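Alkaline phosphatase (Antarctic bacterium, PDB 2W5V) probably hydrolyses phosphate monoesters as an alkaline phosphatase, using two zinc ions and a magnesium ion in its active site. Local coordinates at residues N36-I41 and G282-F287. The protein carries 1 engineered substitution. Sequence-based numbering, arbitrary orientation.
Sequences NVILLI and GTALAF
Ile38 and Leu40 of strand 36-41 meet Ala284 of the helical segment 282-287, which runs almost antiparallel to the strand: the N-to-C directions differ by 165° and the axes come within 10.1 Å. The backbones are nearest at Ile38 and Ala284, whose CA atoms lie 7.2 Å apart, a spacing consistent with the small alanine side chain facing the strand. The strand sits inside the large mixed sheet, flanked by the parallel strands 249-255 and 294-299, and helix 267-291 lies over one of its faces, joining helix to central sheet in an alpha/beta fold. Asn36, Ile38 and Leu40 direct their CB atoms to that face, whereas Val37, Leu39 and Ile41 point to the opposite face. The side chain of Leu40 lies about 12 Å from a bound magnesium ion.

The methyl of Ala284 is the common target. Leu40 CD1 approaches Ala284 CB to 3.9 Å, and both CG2 and CD1 of Ile38 stand 4.2 Å from the same CB, so the alanine is met by two neighbouring branched side chains. Ile38 holds CG1 beside its backbone N (chi1 -59°) and extends CD1 beyond it (chi2 166°), which carries this methyl to the helix. Ile38 CD1 also comes within 4.5 Å of Phe287 CD2, oblique to the ring. Phe287 further touches Thr294 on the adjoining strand, while Phe277 and Ile281 continue the helical cover over Leu40.

All three close pairs are apolar and the two segments share no hydrogen bond, so the contact's stability probably comes from close packing and the exclusion of water.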
loop_
_atom_site.group_PDB
_atom_site.type_symbol
_atom_site.label_atom_id
_atom_site.label_comp_id
_atom_site.label_asym_id
_atom_site.label_seq_id
_atom_site.Cartn_x
_atom_site.Cartn_y
_atom_site.Cartn_z
ATOM N N ASN B 36 -6.455 14.251 -21.954
ATOM C CA ASN B 36 -7.020 12.907 -21.920
ATOM C C ASN B 36 -6.847 12.252 -20.557
ATOM O O ASN B 36 -5.924 12.581 -19.812
ATOM C CB ASN B 36 -6.325 12.025 -22.959
ATOM C CG ASN B 36 -6.239 12.679 -24.320
ATOM O OD1 ASN B 36 -7.253 13.043 -24.906
ATOM N ND2 ASN B 36 -5.022 12.812 -24.841
ATOM N N VAL B 37 -7.718 11.299 -20.251
ATOM C CA VAL B 37 -7.620 10.540 -19.013
ATOM C C VAL B 37 -7.832 9.053 -19.302
ATOM O O VAL B 37 -8.770 8.674 -20.004
ATOM C CB VAL B 37 -8.679 10.987 -18.002
ATOM C CG1 VAL B 37 -8.575 10.147 -16.735
ATOM C CG2 VAL B 37 -8.519 12.459 -17.677
ATOM N N ILE B 38 -6.936 8.220 -18.789
ATOM C CA ILE B 38 -7.117 6.778 -18.834
ATOM C C ILE B 38 -7.166 6.267 -17.400
ATOM O O ILE B 38 -6.228 6.466 -16.633
ATOM C CB ILE B 38 -5.969 6.091 -19.581
ATOM C CG1 ILE B 38 -5.877 6.615 -21.023
ATOM C CG2 ILE B 38 -6.160 4.581 -19.549
ATOM C CD1 ILE B 38 -4.579 6.249 -21.726
ATOM N N LEU B 39 -8.277 5.641 -17.029
ATOM C CA LEU B 39 -8.438 5.100 -15.688
ATOM C C LEU B 39 -8.427 3.573 -15.742
ATOM O O LEU B 39 -9.319 2.960 -16.323
ATOM C CB LEU B 39 -9.748 5.604 -15.084
ATOM C CG LEU B 39 -10.124 4.959 -13.758
ATOM C CD1 LEU B 39 -9.047 5.228 -12.704
ATOM C CD2 LEU B 39 -11.476 5.474 -13.306
ATOM N N LEU B 40 -7.399 2.956 -15.173
ATOM C CA LEU B 40 -7.287 1.500 -15.207
ATOM C C LEU B 40 -7.610 0.963 -13.828
ATOM O O LEU B 40 -7.057 1.414 -12.824
ATOM C CB LEU B 40 -5.877 1.069 -15.618
ATOM C CG LEU B 40 -5.373 1.673 -16.929
ATOM C CD1 LEU B 40 -3.905 1.417 -17.117
ATOM C CD2 LEU B 40 -6.154 1.108 -18.082
ATOM N N ILE B 41 -8.523 0.009 -13.784
ATOM C CA ILE B 41 -9.002 -0.531 -12.530
ATOM C C ILE B 41 -8.694 -2.017 -12.481
ATOM O O ILE B 41 -9.134 -2.786 -13.340
ATOM C CB ILE B 41 -10.522 -0.337 -12.391
ATOM C CG1 ILE B 41 -10.877 1.152 -12.396
ATOM C CG2 ILE B 41 -11.040 -1.017 -11.130
ATOM C CD1 ILE B 41 -12.380 1.418 -12.352
ATOM N N GLY B 282 1.435 -0.792 -18.976
ATOM C CA GLY B 282 2.535 -0.440 -19.863
ATOM C C GLY B 282 2.044 0.174 -21.166
ATOM O O GLY B 282 2.644 1.110 -21.703
ATOM N N THR B 283 0.941 -0.357 -21.680
ATOM C CA THR B 283 0.346 0.172 -22.900
ATOM C C THR B 283 -0.124 1.613 -22.702
ATOM O O THR B 283 0.179 2.498 -23.501
ATOM C CB THR B 283 -0.845 -0.688 -23.338
ATOM O OG1 THR B 283 -0.393 -2.019 -23.604
ATOM C CG2 THR B 283 -1.496 -0.114 -24.580
ATOM N N ALA B 284 -0.873 1.848 -21.632
ATOM C CA ALA B 284 -1.384 3.186 -21.360
ATOM C C ALA B 284 -0.225 4.158 -21.170
ATOM O O ALA B 284 -0.231 5.256 -21.725
ATOM C CB ALA B 284 -2.255 3.175 -20.134
ATOM N N LEU B 285 0.762 3.750 -20.372
ATOM C CA LEU B 285 1.897 4.616 -20.054
ATOM C C LEU B 285 2.745 4.918 -21.282
ATOM O O LEU B 285 3.251 6.027 -21.434
ATOM C CB LEU B 285 2.761 4.001 -18.949
ATOM C CG LEU B 285 2.155 3.998 -17.550
ATOM C CD1 LEU B 285 3.121 3.363 -16.550
ATOM C CD2 LEU B 285 1.820 5.418 -17.143
ATOM N N ALA B 286 2.904 3.931 -22.156
ATOM C CA ALA B 286 3.661 4.147 -23.385
ATOM C C ALA B 286 2.985 5.232 -24.223
ATOM O O ALA B 286 3.646 6.117 -24.763
ATOM C CB ALA B 286 3.784 2.861 -24.174
ATOM N N PHE B 287 1.663 5.178 -24.320
ATOM C CA PHE B 287 0.957 6.237 -25.030
ATOM C C PHE B 287 1.103 7.586 -24.337
ATOM O O PHE B 287 1.360 8.592 -24.989
ATOM C CB PHE B 287 -0.529 5.931 -25.187
ATOM C CG PHE B 287 -1.294 7.057 -25.819
ATOM C CD1 PHE B 287 -1.186 7.302 -27.178
ATOM C CD2 PHE B 287 -2.104 7.884 -25.056
ATOM C CE1 PHE B 287 -1.882 8.347 -27.771
ATOM C CE2 PHE B 287 -2.802 8.927 -25.647
ATOM C CZ PHE B 287 -2.687 9.159 -27.000
#